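Local structure of VP1 (Merkel cell polyomavirus, 4FMH) at residues D19-I24 / N279-K284; Y70-V75 / F252-D257; M91-S96 / R283-K288; H133-G138 / L274-N279. The protein forms the pentameric jelly-roll units of the icosahedral viral capsid and binds sialylated oligosaccharides through a site required for infection. All coordinates share one frame; numbering follows the deposited sequence. Where two conformers were deposited one is given.

Contact 1: residues D19-I24 / N279-K284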
# COMPACT_ATOMS: atom_id res chain seq x y z
N ASP B 19 -33.24 10.16 27.09
CA ASP B 19 -31.85 10.03 27.53
C ASP B 19 -31.28 8.63 27.30
O ASP B 19 -30.55 8.11 28.14
CB ASP B 19 -31.72 10.43 29.00
CG ASP B 19 -31.82 11.93 29.21
OD1 ASP B 19 -30.99 12.67 28.64
OD2 ASP B 19 -32.71 12.36 29.96
N SER B 20 -31.61 8.04 26.16
CA SER B 20 -31.21 6.66 25.86
C SER B 20 -29.78 6.52 25.32
O SER B 20 -29.23 5.43 25.32
CB SER B 20 -32.20 6.01 24.89
OG SER B 20 -32.21 6.69 23.65
N ILE B 21 -29.19 7.63 24.87
CA ILE B 21 -27.83 7.62 24.32
C ILE B 21 -26.89 8.47 25.17
O ILE B 21 -27.26 9.56 25.61
CB ILE B 21 -27.79 8.11 22.84
CG1 ILE B 21 -28.68 7.23 21.96
CG2 ILE B 21 -26.37 8.13 22.30
CD1 ILE B 21 -29.17 7.92 20.70
N THR B 22 -25.69 7.96 25.41
CA THR B 22 -24.67 8.69 26.15
C THR B 22 -23.31 8.58 25.44
O THR B 22 -23.12 7.70 24.59
CB THR B 22 -24.60 8.23 27.63
OG1 THR B 22 -23.96 9.24 28.43
CG2 THR B 22 -23.84 6.91 27.79
N GLN B 23 -22.46 9.57 25.71
CA GLN B 23 -21.17 9.73 25.06
C GLN B 23 -20.11 9.78 26.15
O GLN B 23 -20.16 10.63 27.05
CB GLN B 23 -21.12 11.02 24.25
CG GLN B 23 -22.19 11.13 23.16
CD GLN B 23 -21.77 10.48 21.85
OE1 GLN B 23 -20.74 9.81 21.77
NE2 GLN B 23 -22.58 10.69 20.81
N ILE B 24 -19.17 8.85 26.08
CA ILE B 24 -18.07 8.72 27.04
C ILE B 24 -16.74 9.09 26.38
O ILE B 24 -16.46 8.65 25.27
CB ILE B 24 -18.02 7.28 27.64
CG1 ILE B 24 -19.22 7.01 28.57
CG2 ILE B 24 -16.67 6.99 28.34
CD1 ILE B 24 -19.27 7.87 29.84
N ASN B 279 -13.74 8.34 22.05
CA ASN B 279 -15.11 8.82 22.29
C ASN B 279 -16.09 7.71 21.90
O ASN B 279 -16.31 7.45 20.71
CB ASN B 279 -15.38 10.11 21.50
CG ASN B 279 -16.69 10.79 21.91
OD1 ASN B 279 -17.71 10.14 22.12
ND2 ASN B 279 -16.66 12.11 22.01
N VAL B 280 -16.67 7.05 22.90
CA VAL B 280 -17.55 5.90 22.69
C VAL B 280 -19.01 6.30 22.85
O VAL B 280 -19.38 6.91 23.84
CB VAL B 280 -17.22 4.75 23.68
CG1 VAL B 280 -18.14 3.56 23.45
CG2 VAL B 280 -15.76 4.33 23.56
N THR B 281 -19.83 5.95 21.86
CA THR B 281 -21.27 6.19 21.92
C THR B 281 -21.96 4.93 22.41
O THR B 281 -21.72 3.84 21.87
CB THR B 281 -21.85 6.60 20.54
OG1 THR B 281 -21.22 7.81 20.11
CG2 THR B 281 -23.36 6.83 20.61
N LEU B 282 -22.80 5.07 23.42
CA LEU B 282 -23.54 3.93 23.97
C LEU B 282 -25.04 4.21 24.00
O LEU B 282 -25.47 5.35 24.13
CB LEU B 282 -23.03 3.55 25.36
CG LEU B 282 -21.52 3.33 25.54
CD1 LEU B 282 -20.87 4.61 26.05
CD2 LEU B 282 -21.25 2.19 26.50
N ARG B 283 -25.82 3.14 23.87
CA ARG B 283 -27.28 3.25 23.98
C ARG B 283 -27.79 2.23 24.99
O ARG B 283 -27.11 1.24 25.28
CB ARG B 283 -27.95 3.03 22.62
CG ARG B 283 -27.80 1.62 22.08
CD ARG B 283 -28.51 1.43 20.76
NE ARG B 283 -28.17 0.13 20.19
CZ ARG B 283 -28.29 -0.18 18.90
NH1 ARG B 283 -28.75 0.71 18.04
NH2 ARG B 283 -27.95 -1.39 18.48
N LYS B 284 -28.98 2.48 25.53
CA LYS B 284 -29.60 1.56 26.48
C LYS B 284 -30.26 0.40 25.75
O LYS B 284 -30.96 0.59 24.75
CB LYS B 284 -30.62 2.30 27.35
CG LYS B 284 -30.03 3.37 28.26
CD LYS B 284 -31.14 4.15 28.97
CE LYS B 284 -30.59 5.31 29.78
NZ LYS B 284 -31.66 6.03 30.52

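Contact 2: residues Y70-V75 / F252-D257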
# COMPACT_ATOMS: atom_id res chain seq x y z
N TYR B 70 0.04 -3.31 27.67
CA TYR B 70 -1.25 -2.76 27.25
C TYR B 70 -1.72 -1.67 28.19
O TYR B 70 -1.46 -1.70 29.40
CB TYR B 70 -2.30 -3.87 27.17
CG TYR B 70 -2.08 -4.82 26.00
CD1 TYR B 70 -2.47 -4.47 24.70
CD2 TYR B 70 -1.45 -6.05 26.19
CE1 TYR B 70 -2.26 -5.33 23.63
CE2 TYR B 70 -1.22 -6.91 25.14
CZ TYR B 70 -1.63 -6.55 23.86
OH TYR B 70 -1.39 -7.43 22.81
N SER B 71 -2.41 -0.68 27.62
CA SER B 71 -3.13 0.30 28.41
C SER B 71 -4.55 -0.20 28.58
O SER B 71 -5.09 -0.84 27.67
CB SER B 71 -3.13 1.68 27.74
OG SER B 71 -1.83 2.23 27.73
N VAL B 72 -5.14 0.08 29.73
CA VAL B 72 -6.53 -0.30 29.98
C VAL B 72 -7.18 0.58 31.04
O VAL B 72 -6.54 0.99 32.02
CB VAL B 72 -6.69 -1.84 30.29
CG1 VAL B 72 -5.67 -2.31 31.29
CG2 VAL B 72 -8.11 -2.18 30.76
N ALA B 73 -8.45 0.90 30.81
CA ALA B 73 -9.28 1.57 31.81
C ALA B 73 -10.66 0.94 31.85
O ALA B 73 -11.17 0.48 30.82
CB ALA B 73 -9.38 3.07 31.53
N ARG B 74 -11.24 0.90 33.04
CA ARG B 74 -12.66 0.60 33.22
C ARG B 74 -13.40 1.91 33.51
O ARG B 74 -13.05 2.62 34.45
CB ARG B 74 -12.87 -0.40 34.36
CG ARG B 74 -14.34 -0.80 34.57
CD ARG B 74 -14.55 -1.56 35.87
NE ARG B 74 -15.96 -1.87 36.11
CZ ARG B 74 -16.86 -1.01 36.61
NH1 ARG B 74 -16.50 0.23 36.94
NH2 ARG B 74 -18.12 -1.40 36.78
N VAL B 75 -14.40 2.22 32.69
CA VAL B 75 -15.20 3.43 32.89
C VAL B 75 -16.52 3.06 33.55
O VAL B 75 -17.25 2.19 33.05
CB VAL B 75 -15.47 4.19 31.56
CG1 VAL B 75 -16.17 5.52 31.83
CG2 VAL B 75 -14.17 4.40 30.78
N PHE B 252 -14.96 -1.34 29.23
CA PHE B 252 -13.53 -1.61 29.21
C PHE B 252 -12.89 -1.12 27.92
O PHE B 252 -13.34 -1.46 26.83
CB PHE B 252 -13.25 -3.09 29.42
CG PHE B 252 -13.35 -3.52 30.86
CD1 PHE B 252 -14.58 -3.78 31.45
CD2 PHE B 252 -12.19 -3.66 31.64
CE1 PHE B 252 -14.68 -4.17 32.80
CE2 PHE B 252 -12.28 -4.06 32.98
CZ PHE B 252 -13.52 -4.31 33.56
N ILE B 253 -11.86 -0.30 28.08
CA ILE B 253 -11.14 0.30 26.96
C ILE B 253 -9.67 -0.09 27.07
O ILE B 253 -9.03 0.18 28.10
CB ILE B 253 -11.30 1.83 26.95
CG1 ILE B 253 -12.80 2.19 27.07
CG2 ILE B 253 -10.58 2.46 25.75
CD1 ILE B 253 -13.32 3.20 26.09
N SER B 254 -9.14 -0.71 26.01
CA SER B 254 -7.78 -1.23 26.01
C SER B 254 -7.06 -0.78 24.76
O SER B 254 -7.69 -0.61 23.71
CB SER B 254 -7.79 -2.76 26.02
OG SER B 254 -8.66 -3.26 27.02
N CYS B 255 -5.74 -0.60 24.85
CA CYS B 255 -4.97 -0.24 23.65
C CYS B 255 -3.46 -0.40 23.81
O CYS B 255 -2.95 -0.64 24.91
CB CYS B 255 -5.31 1.19 23.20
SG CYS B 255 -4.75 2.47 24.32
N ALA B 256 -2.76 -0.27 22.69
CA ALA B 256 -1.30 -0.23 22.67
C ALA B 256 -0.91 0.49 21.40
O ALA B 256 -1.49 0.22 20.34
CB ALA B 256 -0.71 -1.63 22.68
N ASP B 257 0.03 1.42 21.50
CA ASP B 257 0.51 2.13 20.31
C ASP B 257 2.01 2.39 20.34
O ASP B 257 2.46 3.48 20.71
CB ASP B 257 -0.27 3.43 20.10
CG ASP B 257 -1.73 3.17 19.76
OD1 ASP B 257 -2.02 2.80 18.60
OD2 ASP B 257 -2.59 3.31 20.67

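Contact 3: residues M91-S96 / R283-K288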
# COMPACT_ATOMS: atom_id res chain seq x y z
N MET B 91 -29.06 -2.50 30.00
CA MET B 91 -27.60 -2.48 29.96
C MET B 91 -27.14 -1.44 28.96
O MET B 91 -27.83 -1.20 27.96
CB MET B 91 -27.05 -3.84 29.54
CG MET B 91 -27.14 -4.93 30.60
SD MET B 91 -26.42 -6.48 30.01
CE MET B 91 -24.69 -6.21 30.37
N TRP B 92 -25.99 -0.83 29.22
CA TRP B 92 -25.35 0.03 28.23
C TRP B 92 -24.73 -0.81 27.12
O TRP B 92 -24.01 -1.78 27.39
CB TRP B 92 -24.31 0.93 28.88
CG TRP B 92 -24.90 2.03 29.72
CD1 TRP B 92 -24.87 2.14 31.08
CD2 TRP B 92 -25.61 3.18 29.24
NE1 TRP B 92 -25.51 3.28 31.48
CE2 TRP B 92 -25.98 3.94 30.37
CE3 TRP B 92 -25.98 3.64 27.96
CZ2 TRP B 92 -26.70 5.14 30.27
CZ3 TRP B 92 -26.70 4.83 27.86
CH2 TRP B 92 -27.04 5.57 29.01
N GLU B 93 -25.03 -0.44 25.89
CA GLU B 93 -24.53 -1.14 24.70
C GLU B 93 -23.66 -0.17 23.90
O GLU B 93 -24.14 0.86 23.44
CB GLU B 93 -25.70 -1.63 23.86
CG GLU B 93 -25.34 -2.30 22.54
CD GLU B 93 -26.53 -2.48 21.61
OE1 GLU B 93 -27.65 -2.00 21.94
OE2 GLU B 93 -26.35 -3.10 20.54
N ALA B 94 -22.38 -0.51 23.74
CA ALA B 94 -21.45 0.33 22.96
C ALA B 94 -21.70 0.13 21.47
O ALA B 94 -21.61 -1.00 20.98
CB ALA B 94 -20.00 -0.01 23.31
N ILE B 95 -22.01 1.21 20.76
CA ILE B 95 -22.41 1.07 19.35
C ILE B 95 -21.39 1.62 18.34
O ILE B 95 -21.33 1.15 17.20
CB ILE B 95 -23.84 1.62 19.08
CG1 ILE B 95 -23.90 3.15 19.22
CG2 ILE B 95 -24.85 0.90 19.99
CD1 ILE B 95 -25.27 3.74 18.87
N SER B 96 -20.60 2.60 18.76
CA SER B 96 -19.55 3.16 17.90
C SER B 96 -18.49 3.85 18.74
O SER B 96 -18.73 4.19 19.90
CB SER B 96 -20.13 4.14 16.88
OG SER B 96 -20.82 5.21 17.51
N ARG B 283 -25.82 3.14 23.87
CA ARG B 283 -27.28 3.25 23.98
C ARG B 283 -27.79 2.23 24.99
O ARG B 283 -27.11 1.24 25.28
CB ARG B 283 -27.95 3.03 22.62
CG ARG B 283 -27.80 1.62 22.08
CD ARG B 283 -28.51 1.43 20.76
NE ARG B 283 -28.17 0.13 20.19
CZ ARG B 283 -28.29 -0.18 18.90
NH1 ARG B 283 -28.75 0.71 18.04
NH2 ARG B 283 -27.95 -1.39 18.48
N LYS B 284 -28.98 2.48 25.53
CA LYS B 284 -29.60 1.56 26.48
C LYS B 284 -30.26 0.40 25.75
O LYS B 284 -30.96 0.59 24.75
CB LYS B 284 -30.62 2.30 27.35
CG LYS B 284 -30.03 3.37 28.26
CD LYS B 284 -31.14 4.15 28.97
CE LYS B 284 -30.59 5.31 29.78
NZ LYS B 284 -31.66 6.03 30.52
N ARG B 285 -30.03 -0.81 26.24
CA ARG B 285 -30.58 -2.03 25.64
C ARG B 285 -31.24 -2.91 26.70
O ARG B 285 -30.65 -3.16 27.75
CB ARG B 285 -29.47 -2.81 24.93
CG ARG B 285 -29.87 -4.20 24.44
CD ARG B 285 -30.63 -4.14 23.12
NE ARG B 285 -29.71 -3.96 22.00
CZ ARG B 285 -29.90 -4.44 20.78
NH1 ARG B 285 -30.99 -5.15 20.50
NH2 ARG B 285 -28.99 -4.23 19.84
N TRP B 286 -32.45 -3.39 26.41
CA TRP B 286 -33.13 -4.37 27.28
C TRP B 286 -32.51 -5.75 27.09
O TRP B 286 -32.28 -6.19 25.96
CB TRP B 286 -34.63 -4.45 26.95
CG TRP B 286 -35.45 -3.30 27.43
CD1 TRP B 286 -36.05 -2.35 26.65
CD2 TRP B 286 -35.79 -2.98 28.78
NE1 TRP B 286 -36.73 -1.45 27.44
CE2 TRP B 286 -36.59 -1.82 28.75
CE3 TRP B 286 -35.49 -3.57 30.02
CZ2 TRP B 286 -37.10 -1.23 29.92
CZ3 TRP B 286 -36.00 -2.98 31.18
CH2 TRP B 286 -36.79 -1.82 31.12
N VAL B 287 -32.23 -6.43 28.20
CA VAL B 287 -31.66 -7.79 28.17
C VAL B 287 -32.35 -8.71 29.18
O VAL B 287 -32.79 -8.25 30.24
CB VAL B 287 -30.13 -7.82 28.42
CG1 VAL B 287 -29.38 -7.05 27.34
CG2 VAL B 287 -29.80 -7.29 29.81
N LYS B 288 -32.44 -9.99 28.84
CA LYS B 288 -33.16 -10.98 29.65
C LYS B 288 -32.20 -11.88 30.43
O LYS B 288 -31.20 -12.36 29.88
CB LYS B 288 -34.08 -11.81 28.74
CG LYS B 288 -34.59 -13.13 29.32
CD LYS B 288 -35.85 -12.94 30.16
CE LYS B 288 -36.34 -14.27 30.70
NZ LYS B 288 -37.54 -14.09 31.57

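Contact 4: residues H133-G138 / L274-N279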
# COMPACT_ATOMS: atom_id res chain seq x y z
N HIS B 133 -0.06 -1.48 16.91
CA HIS B 133 -1.23 -0.65 17.19
C HIS B 133 -2.47 -1.50 17.33
O HIS B 133 -2.78 -2.31 16.47
CB HIS B 133 -1.43 0.39 16.09
CG HIS B 133 -0.26 1.30 15.93
ND1 HIS B 133 -0.04 2.38 16.77
CD2 HIS B 133 0.80 1.26 15.08
CE1 HIS B 133 1.09 2.97 16.42
NE2 HIS B 133 1.61 2.31 15.40
N MET B 134 -3.17 -1.30 18.44
CA MET B 134 -4.41 -2.01 18.69
C MET B 134 -5.29 -1.20 19.64
O MET B 134 -4.79 -0.43 20.47
CB MET B 134 -4.14 -3.42 19.26
CG MET B 134 -3.76 -3.49 20.74
SD MET B 134 -5.16 -3.60 21.91
CE MET B 134 -5.84 -5.19 21.49
N PHE B 135 -6.59 -1.38 19.51
CA PHE B 135 -7.53 -0.88 20.51
C PHE B 135 -8.67 -1.88 20.62
O PHE B 135 -8.93 -2.64 19.67
CB PHE B 135 -8.02 0.55 20.20
CG PHE B 135 -9.00 0.64 19.06
CD1 PHE B 135 -8.57 0.74 17.74
CD2 PHE B 135 -10.38 0.65 19.31
CE1 PHE B 135 -9.48 0.83 16.69
CE2 PHE B 135 -11.30 0.75 18.26
CZ PHE B 135 -10.85 0.84 16.96
N ALA B 136 -9.32 -1.89 21.78
CA ALA B 136 -10.43 -2.78 22.05
C ALA B 136 -11.46 -2.06 22.90
O ALA B 136 -11.12 -1.27 23.79
CB ALA B 136 -9.94 -4.02 22.78
N ILE B 137 -12.72 -2.33 22.59
CA ILE B 137 -13.85 -1.83 23.36
C ILE B 137 -14.67 -3.06 23.76
O ILE B 137 -15.06 -3.85 22.90
CB ILE B 137 -14.75 -0.86 22.54
CG1 ILE B 137 -13.91 0.23 21.83
CG2 ILE B 137 -15.87 -0.28 23.43
CD1 ILE B 137 -13.20 1.21 22.75
N GLY B 138 -14.92 -3.21 25.06
CA GLY B 138 -15.68 -4.36 25.57
C GLY B 138 -16.56 -4.04 26.77
O GLY B 138 -16.38 -3.01 27.42
N LEU B 274 2.70 6.32 21.89
CA LEU B 274 1.89 7.54 21.97
C LEU B 274 0.55 7.26 22.67
O LEU B 274 0.11 6.10 22.71
CB LEU B 274 1.65 8.11 20.57
CG LEU B 274 2.87 8.73 19.86
CD1 LEU B 274 2.48 9.10 18.43
CD2 LEU B 274 3.36 9.97 20.61
N PRO B 275 -0.09 8.31 23.23
CA PRO B 275 -1.40 8.15 23.87
C PRO B 275 -2.49 7.95 22.83
O PRO B 275 -2.29 8.23 21.64
CB PRO B 275 -1.63 9.51 24.56
CG PRO B 275 -0.36 10.27 24.42
CD PRO B 275 0.32 9.72 23.21
N ARG B 276 -3.64 7.47 23.30
CA ARG B 276 -4.80 7.27 22.45
C ARG B 276 -6.04 7.85 23.11
O ARG B 276 -6.27 7.69 24.32
CB ARG B 276 -4.99 5.78 22.15
CG ARG B 276 -6.12 5.50 21.14
CD ARG B 276 -6.27 4.02 20.87
NE ARG B 276 -5.33 3.53 19.85
CZ ARG B 276 -5.58 3.53 18.55
NH1 ARG B 276 -6.73 4.00 18.08
NH2 ARG B 276 -4.66 3.06 17.70
N TYR B 277 -6.83 8.55 22.29
CA TYR B 277 -8.10 9.12 22.70
C TYR B 277 -9.27 8.28 22.21
O TYR B 277 -9.20 7.69 21.12
CB TYR B 277 -8.21 10.56 22.16
CG TYR B 277 -9.60 11.13 22.27
CD1 TYR B 277 -10.04 11.71 23.45
CD2 TYR B 277 -10.47 11.08 21.18
CE1 TYR B 277 -11.33 12.23 23.56
CE2 TYR B 277 -11.76 11.60 21.28
CZ TYR B 277 -12.18 12.17 22.46
OH TYR B 277 -13.45 12.69 22.54
N PHE B 278 -10.34 8.23 23.00
CA PHE B 278 -11.56 7.50 22.68
C PHE B 278 -12.80 8.34 22.98
O PHE B 278 -12.89 8.97 24.05
CB PHE B 278 -11.71 6.23 23.51
CG PHE B 278 -10.55 5.29 23.41
CD1 PHE B 278 -9.43 5.46 24.22
CD2 PHE B 278 -10.60 4.20 22.56
CE1 PHE B 278 -8.36 4.58 24.15
CE2 PHE B 278 -9.54 3.30 22.48
CZ PHE B 278 -8.42 3.49 23.28
N ASN B 279 -13.74 8.34 22.05
CA ASN B 279 -15.11 8.82 22.29
C ASN B 279 -16.09 7.71 21.90
O ASN B 279 -16.31 7.45 20.71
CB ASN B 279 -15.38 10.11 21.50
CG ASN B 279 -16.69 10.79 21.91
OD1 ASN B 279 -17.71 10.14 22.12
ND2 ASN B 279 -16.66 12.11 22.01

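Contact 1: residues D19-I24 / N279-K284
Thr-22 and Leu-282 form an antiparallel hydrogen-bonded pair that joins strand B (11-28) to strand I (269-287) in the BIDG sheet of the VP1 jelly roll; Thr-22 N to Leu-282 O measures 2.9 Å, and Leu-282 N bonds back to Thr-22 O. Ile-24 and Val-280 make a second such pair, in which the bond from Ile-24 N to Val-280 O, 3.0 Å long, is almost straight (177° at the hydrogen). Ile-21 faces Arg-283, and Gln-23 faces Thr-281, as non-hydrogen-bonded pairs. A further bond, Lys-284 N to Ser-20 O, is more bent at 140°.

Side chains on the two faces differ. On the face of Thr-22 and Ile-24, Leu-282 CD1 lies 3.9 Å from Ile-24 CG1 and 4.1 Å from Thr-22 CG2, touching both neighbours with one methyl. On the other face, Ile-21 CG2 stands anti to its backbone N, which brings it 3.7 Å from Thr-281 CG2.

The next shell fixes strand 269-287 from both directions. Val-280 packs on Leu-251 and Ile-253 of the facing sheet, while Thr-281 and Arg-283 bond through their backbones to strand 89-101. Trp-92 of that strand also touches Thr-22. At the margin, the extended side chain of Lys-284 runs alongside Ser-20 and places its CE 3.2 Å from Asp-19 O.

Contact 2: residues Y70-V75 / F252-D257
Ser-71 and Cys-255 begin the tightly packed end of this contact, where Ser-71 N bonds to Cys-255 O at 2.8 Å. Cys-255 N bonds back to Ser-71 O at 2.9 Å. Cys-255 SG sits between its own backbone N and carbonyl carbon (chi1 69°) and touches Ser-71 CB at 3.9 Å, on the face that packs against Leu-28 and Phe-278. Just beyond, Tyr-70 CD1 meets Ala-256 CB at 3.9 Å. The phenol's polar end is satisfied by Trp-200 O and the Tyr-132 hydroxyl, and Tyr-70 also packs on Ser-105 of a neighbouring subunit.

The strands are C (71-76) and H (250-263) of the jelly roll, in its CHEF sheet. Strand 250-263 is internal there: one edge takes Ser-71 and Ala-73, while Phe-252 and Ser-254 bond through their backbones to Gly-138 and Ala-136 of strand 131-138. Ala-73 and Ile-253 form the second hydrogen-bonded pair, with Ala-73 N 2.9 Å from Ile-253 O, and Ile-253 turns its side chain to the strands of the opposing sheet.

The loose side is the exposed end. Arg-74 leaves its backbone with CG anti to N and continues extended, laying its aliphatic part across one face of the Phe-252 ring. Its CG is 4.0 Å from the ring centroid, 23° off the normal, a CH-pi contact; CD reaches Phe-252 CZ at 3.7 Å. The guanidinium plane stands nearly perpendicular to the ring, and NH1 makes a weak hydrogen bond to Ser-76 OG.

Contact 3: residues M91-S96 / R283-K288
Arg-283 meets Glu-93 through both backbone and side chain: Glu-93 N bonds to Arg-283 O at 2.7 Å, Arg-283 N bonds back to Glu-93 O, and the guanidinium grips the carboxylate side-on. Arg-283 CG lies between its backbone N and carbonyl carbon (chi1 67°) and the chain then runs straight alongside Glu-93, bringing NE to 2.8 Å from Glu-93 OE1 and NH2 to 3.1 Å from OE2. Ile-95 CG2 covers a face of this guanidinium, 3.4 Å from Arg-283 NE.

Lys-284 points to the other side of the sheet. Its CG lies over a face of the Trp-92 six-membered ring, 3.9 Å from the centroid, and CE continues on that side, just beyond the ring outline near Trp-92 CH2.

Arg-285 returns to the Glu-93 side and pairs with Met-91 through two backbone bonds. Bends at chi2 and chi3 fold its side chain back; NE reaches Glu-93 OE1 at 2.8 Å and NH2 reaches OE2 at 3.0 Å. The two arginines approach from opposite faces of the carboxylate; OE2 also accepts from Gly-243 N. This salt-bridge network around a buried acid would be expected to favour its ionised form. Val-287 CG2 touches Met-91 SD at 3.5 Å.

The segments belong to strand D (89-101) and strand I (269-287) of the BIDG sheet, their axes opening to 123°. Ile-95 and Ser-96 both face Thr-281 in a classic beta bulge. Strand 11-28 lies along the other edge of strand 269-287, while Trp-92 and Ala-94 bond on the far side of strand 89-101 to Cys-246 and Pro-244.

Contact 4: residues H133-G138 / L274-N279
Arg-276 crosses the interior to Phe-135 at about a right angle. CB leaves strand 276-279 toward strand 133-138, and CG, anti to the backbone N (chi1 -174°), carries the chain onward. CD is the first atom to touch, 3.9 Å from Phe-135 CB. A bend at chi3 (-84°) then lays the guanidinium flat beneath that residue, with Phe-135 CB above one face and offset toward the rim. NE lies 4.0 Å from Met-134 O, and CZ passes under the junction of Phe-135 CB and ring. NH1 approaches Phe-135 CD1 at 3.8 Å and bonds outside the segments to Thr-99 OG1. At the tip, Arg-276 NH2 lies 4.5 Å from His-133 CB, which sits at the guanidinium edge, and forms a salt bridge with Asp-257. The same carboxylate oxygen is bonded to His-133 ND1, so one acid holds side chains from both strands, while His-133 NE2 bonds to Asn-131 OD1.

The two segments belong to strand E (131-138) and strand I (269-287), on the facing CHEF and BIDG sheets of the jelly-roll sandwich. Their axes are 10.1 Å apart at closest approach, a spacing bridged by side chains.

Farther along, Phe-278 takes over. Its CE2 comes 3.9 Å from Phe-135 CB, which meets this ring edge-on, and its CD2 lies 4.0 Å from Ile-137 CD1 as the two side chains slide past each other in opposite directions. The Phe-135 ring is stacked with Tyr-213 of the adjoining strand. Toward neighbouring subunits, Met-134 packs on Phe-228 of one copy and Pro-275 on Leu-147 of another.

How the contacts relate
Strand 269-287 links three of the four contacts: contacts 1 and 3 give its two edges to strands 11-28 and 89-101, and contact 4 uses its inward face. Contact 2 pairs strands in the opposite sheet and meets contact 4 through Ile-253 packed on Phe-278. These two lie near the chain's centre, about 6 Å apart between centres, and are mostly buried; contacts 1 and 3 lie 23 to 24 Å out and are only partly buried. Chemistry follows place: backbone bonds dominate contacts 1 and 2, contact 3 adds a buried salt-bridge network, and contact 4 joins the two sheets by side-chain packing, with Asp-257 of contact 2 binding polar groups from both its segments.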